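Local structure of glycerate dehydrogenase/glyoxylate reductase (Thermus thermophilus, 2CUK) at residues Ala194-Leu199 against Ile224-Ala229; Thr201-Glu206 against Arg230-Asp235. The protein probably reduces glyoxylate and hydroxypyruvate with a nicotinamide cofactor, as a member of the D-isomer specific 2-hydroxyacid dehydrogenase family. All coordinates share one frame; numbering follows the deposited sequence.

Interaction 1 (Ala194-Leu199 against Ile224-Ala229)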
# COMPACT_ATOMS: atom_id res chain seq x y z
N ALA A 194 -19.26 9.20 -4.40
CA ALA A 194 -17.93 8.65 -4.16
C ALA A 194 -17.86 7.17 -3.79
O ALA A 194 -18.66 6.66 -3.00
CB ALA A 194 -17.23 9.47 -3.09
N ASP A 195 -16.87 6.48 -4.36
CA ASP A 195 -16.64 5.07 -4.09
C ASP A 195 -15.69 4.99 -2.90
O ASP A 195 -15.72 4.05 -2.11
CB ASP A 195 -16.03 4.39 -5.31
CG ASP A 195 -16.99 4.32 -6.47
OD1 ASP A 195 -18.00 3.59 -6.36
OD2 ASP A 195 -16.76 5.00 -7.49
N VAL A 196 -14.84 6.01 -2.79
CA VAL A 196 -13.88 6.12 -1.70
C VAL A 196 -13.93 7.56 -1.19
O VAL A 196 -13.81 8.50 -1.97
CB VAL A 196 -12.43 5.83 -2.16
CG1 VAL A 196 -11.48 5.99 -0.97
CG2 VAL A 196 -12.33 4.42 -2.74
N VAL A 197 -14.12 7.73 0.11
CA VAL A 197 -14.13 9.07 0.70
C VAL A 197 -12.90 9.20 1.58
O VAL A 197 -12.68 8.39 2.48
CB VAL A 197 -15.38 9.30 1.58
CG1 VAL A 197 -15.30 10.68 2.23
CG2 VAL A 197 -16.65 9.17 0.74
N SER A 198 -12.09 10.23 1.33
CA SER A 198 -10.89 10.44 2.12
C SER A 198 -10.95 11.82 2.77
O SER A 198 -11.25 12.82 2.11
CB SER A 198 -9.64 10.33 1.24
OG SER A 198 -8.46 10.31 2.03
N LEU A 199 -10.69 11.87 4.08
CA LEU A 199 -10.75 13.12 4.83
C LEU A 199 -9.40 13.82 4.92
O LEU A 199 -8.38 13.21 5.24
CB LEU A 199 -11.30 12.85 6.23
CG LEU A 199 -12.61 12.05 6.23
CD1 LEU A 199 -13.08 11.84 7.66
CD2 LEU A 199 -13.67 12.80 5.41
N ILE A 224 -15.65 2.94 0.68
CA ILE A 224 -14.52 2.88 1.61
C ILE A 224 -14.28 4.26 2.21
O ILE A 224 -14.33 5.27 1.50
CB ILE A 224 -13.21 2.46 0.90
CG1 ILE A 224 -13.32 1.02 0.38
CG2 ILE A 224 -12.04 2.59 1.87
CD1 ILE A 224 -12.13 0.59 -0.46
N LEU A 225 -14.03 4.30 3.52
CA LEU A 225 -13.74 5.56 4.21
C LEU A 225 -12.28 5.59 4.63
O LEU A 225 -11.78 4.63 5.21
CB LEU A 225 -14.62 5.71 5.45
CG LEU A 225 -14.25 6.92 6.34
CD1 LEU A 225 -14.62 8.22 5.62
CD2 LEU A 225 -14.99 6.82 7.66
N LEU A 226 -11.61 6.70 4.35
CA LEU A 226 -10.21 6.86 4.73
C LEU A 226 -10.04 8.12 5.58
O LEU A 226 -10.63 9.16 5.29
CB LEU A 226 -9.33 6.99 3.48
CG LEU A 226 -9.34 5.86 2.45
CD1 LEU A 226 -8.46 6.24 1.26
CD2 LEU A 226 -8.84 4.57 3.09
N ASN A 227 -9.27 8.02 6.65
CA ASN A 227 -9.02 9.18 7.50
C ASN A 227 -7.60 9.20 8.05
O ASN A 227 -7.25 8.41 8.93
CB ASN A 227 -10.02 9.25 8.66
CG ASN A 227 -9.84 10.51 9.50
OD1 ASN A 227 -9.31 11.51 9.03
ND2 ASN A 227 -10.31 10.47 10.75
N THR A 228 -6.78 10.09 7.50
CA THR A 228 -5.40 10.23 7.96
C THR A 228 -5.21 11.65 8.50
O THR A 228 -4.08 12.08 8.76
CB THR A 228 -4.39 9.99 6.81
OG1 THR A 228 -4.64 10.91 5.74
CG2 THR A 228 -4.51 8.55 6.29
N ALA A 229 -6.32 12.35 8.70
CA ALA A 229 -6.31 13.73 9.20
C ALA A 229 -6.43 13.84 10.73
O ALA A 229 -5.42 13.86 11.43
CB ALA A 229 -7.42 14.54 8.53
O HOH W 1 -7.74 10.60 4.90
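Strands 196-199 and 224-227 lie side by side in the parallel sheet of the NAD-binding domain, joined by a ladder of four backbone hydrogen bonds. I224 N donates to D195 O, V197 N to I224 O at 2.8 Å, L226 N to V197 O at 2.7 Å, and L199 N to L226 O. The short axes diverge by only 14°. On one face V196, S198 and L226 pack under helix 99-114: V196 CG1, anti to its backbone N (chi1 179°), meets L226 CD1 at 3.8 Å, and S198 OG lies 3.7 Å from L226 CB. On the other face L225 CD1 reaches back to V197 CG1, 4.2 Å away, and L199 CB sits 3.7 Å from N227 OD1. Where the strands end, a water takes over between the chains: it donates to L199 O at 2.7 Å, accepts from T228 N and bonds S198 OG. N227 OD1 accepts from A229 N at 3.1 Å in an Asx turn, the donor standing above the amide plane, while ND2 bonds R230 O. An alanine in place of N227 would probably leave A229 N without its acceptor, cost R230 O one of its two donors, and let the turn move more freely. The parallel pair, connected through helix 213-216 in a beta-alpha-beta unit, is typical of a Rossmann-type domain.

Interaction 2 (Thr201-Glu206 against Arg230-Asp235)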
# COMPACT_ATOMS: atom_id res chain seq x y z
N THR A 201 -9.39 17.52 6.01
CA THR A 201 -9.79 18.85 6.45
C THR A 201 -9.46 19.02 7.92
O THR A 201 -9.55 18.08 8.71
CB THR A 201 -11.31 19.07 6.24
OG1 THR A 201 -11.65 20.43 6.52
CG2 THR A 201 -12.12 18.15 7.15
N PRO A 202 -9.04 20.23 8.32
CA PRO A 202 -8.70 20.49 9.72
C PRO A 202 -9.89 20.29 10.66
O PRO A 202 -11.04 20.41 10.25
CB PRO A 202 -8.20 21.93 9.70
CG PRO A 202 -8.93 22.53 8.55
CD PRO A 202 -8.86 21.45 7.51
N LEU A 203 -9.60 19.97 11.91
CA LEU A 203 -10.65 19.77 12.90
C LEU A 203 -11.05 21.10 13.51
O LEU A 203 -10.21 21.86 13.99
CB LEU A 203 -10.16 18.83 14.00
CG LEU A 203 -11.10 18.63 15.19
CD1 LEU A 203 -12.42 18.05 14.72
CD2 LEU A 203 -10.44 17.72 16.21
N THR A 204 -12.35 21.39 13.48
CA THR A 204 -12.89 22.63 14.03
C THR A 204 -14.30 22.33 14.54
O THR A 204 -14.82 21.24 14.33
CB THR A 204 -13.01 23.74 12.95
OG1 THR A 204 -14.01 23.36 12.00
CG2 THR A 204 -11.68 23.95 12.23
N PRO A 205 -14.93 23.30 15.23
CA PRO A 205 -16.28 23.06 15.73
C PRO A 205 -17.21 22.60 14.62
O PRO A 205 -18.11 21.79 14.84
CB PRO A 205 -16.68 24.42 16.29
CG PRO A 205 -15.37 24.94 16.83
CD PRO A 205 -14.41 24.60 15.70
N GLU A 206 -16.98 23.11 13.41
CA GLU A 206 -17.80 22.78 12.26
C GLU A 206 -17.55 21.38 11.70
O GLU A 206 -18.45 20.77 11.12
CB GLU A 206 -17.58 23.82 11.15
CG GLU A 206 -17.80 25.26 11.59
CD GLU A 206 -16.66 25.81 12.43
OE1 GLU A 206 -15.53 25.94 11.91
OE2 GLU A 206 -16.89 26.12 13.62
N ARG A 230 -7.66 13.92 11.23
CA ARG A 230 -7.88 14.03 12.68
C ARG A 230 -8.94 13.02 13.11
O ARG A 230 -10.01 12.95 12.51
CB ARG A 230 -8.33 15.44 13.06
CG ARG A 230 -7.32 16.55 12.77
CD ARG A 230 -6.04 16.36 13.57
NE ARG A 230 -6.26 16.44 15.01
CZ ARG A 230 -6.46 17.57 15.68
NH1 ARG A 230 -6.47 18.73 15.04
NH2 ARG A 230 -6.64 17.54 17.00
N GLY A 231 -8.65 12.26 14.15
CA GLY A 231 -9.58 11.26 14.63
C GLY A 231 -11.00 11.74 14.90
O GLY A 231 -11.96 11.06 14.52
N ALA A 232 -11.12 12.90 15.53
CA ALA A 232 -12.43 13.47 15.88
C ALA A 232 -13.34 13.84 14.71
O ALA A 232 -14.50 14.23 14.93
CB ALA A 232 -12.24 14.68 16.80
N LEU A 233 -12.85 13.74 13.49
CA LEU A 233 -13.67 14.06 12.32
C LEU A 233 -14.70 12.96 12.08
O LEU A 233 -15.67 13.13 11.33
CB LEU A 233 -12.79 14.20 11.07
CG LEU A 233 -11.75 15.32 11.00
CD1 LEU A 233 -10.93 15.18 9.72
CD2 LEU A 233 -12.46 16.68 11.04
N VAL A 234 -14.47 11.81 12.72
CA VAL A 234 -15.34 10.65 12.56
C VAL A 234 -15.95 10.18 13.87
O VAL A 234 -15.28 10.14 14.90
CB VAL A 234 -14.54 9.45 11.98
CG1 VAL A 234 -15.45 8.24 11.82
CG2 VAL A 234 -13.90 9.83 10.65
N ASP A 235 -17.23 9.81 13.83
CA ASP A 235 -17.92 9.27 15.00
C ASP A 235 -17.53 7.80 15.00
O ASP A 235 -18.13 6.99 14.29
CB ASP A 235 -19.44 9.38 14.85
CG ASP A 235 -20.18 8.79 16.04
OD1 ASP A 235 -19.73 7.78 16.60
OD2 ASP A 235 -21.23 9.35 16.42
O HOH W 2 -6.86 19.77 12.40
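Loop 201-206 runs past the single 3-10 turn 231-233 without any direct hydrogen bond between them, the nearest CA atoms being those of L203 and R230 at 6.4 Å. Within the turn, L233 N bonds R230 O and V234 N bonds G231 O, which brings the side chains of R230, A232 and L233 round to the loop. L203 is the largest contributor. Its CG stands anti to the backbone N (chi1 174°), and the two methyls divide the work: CD2 presses on A232 CB at 3.6 Å, while CD1 meets L233 CD2 at 3.9 Å, the two leucines lying alongside and pointing opposite ways. The R230 side chain runs roughly perpendicular to that of L203. Bent at chi2 and chi3 (-62° and -63°), its chain folds back so that the guanidinium lays one face over the leucine, with CD2 of L203 3.8 Å above the plane and toward the rim; L203 CB is also 3.8 Å from R230 NH1. A water at the guanidinium edge, in its plane, accepts from R230 NH1 at 2.9 Å and from L203 N at 2.8 Å, bridging charge and backbone. Deeper in, L233 CD1 comes to 3.4 Å from T201 O, a carbonyl oxygen buried here with no polar partner in the model, and the two methyls of L233 lie close to T201 CG2. Beyond the contact, A232 and L233 pair through their backbones with R209 and L211, and D235 caps helix 236-243 through OD1 and A238 N. Neighbouring loops packed beyond the carboxyl ends of parallel strands, one leading into the next helix, are typical of the Rossmann-type fold, where this edge of the sheet generally faces the cofactor.

How the interactions relate
Both interactions join the same two parts of the chain, since each strand of interaction 1 runs on into one of the loops of interaction 2. Interaction 1 is buried sheet, held by regular backbone bonds with mostly apolar side chains on both faces; interaction 2, about 13 Å away between centres, is partly exposed and relies on side-chain packing and one bridging water. The seam between them is continuous: V234 CG2 packs against L199 CD1 and N227 ND2, each at 3.7 Å. The N227 side chain thus serves both contacts. Regular pairing gives way to looser loop contacts at the carboxyl edge of the sheet.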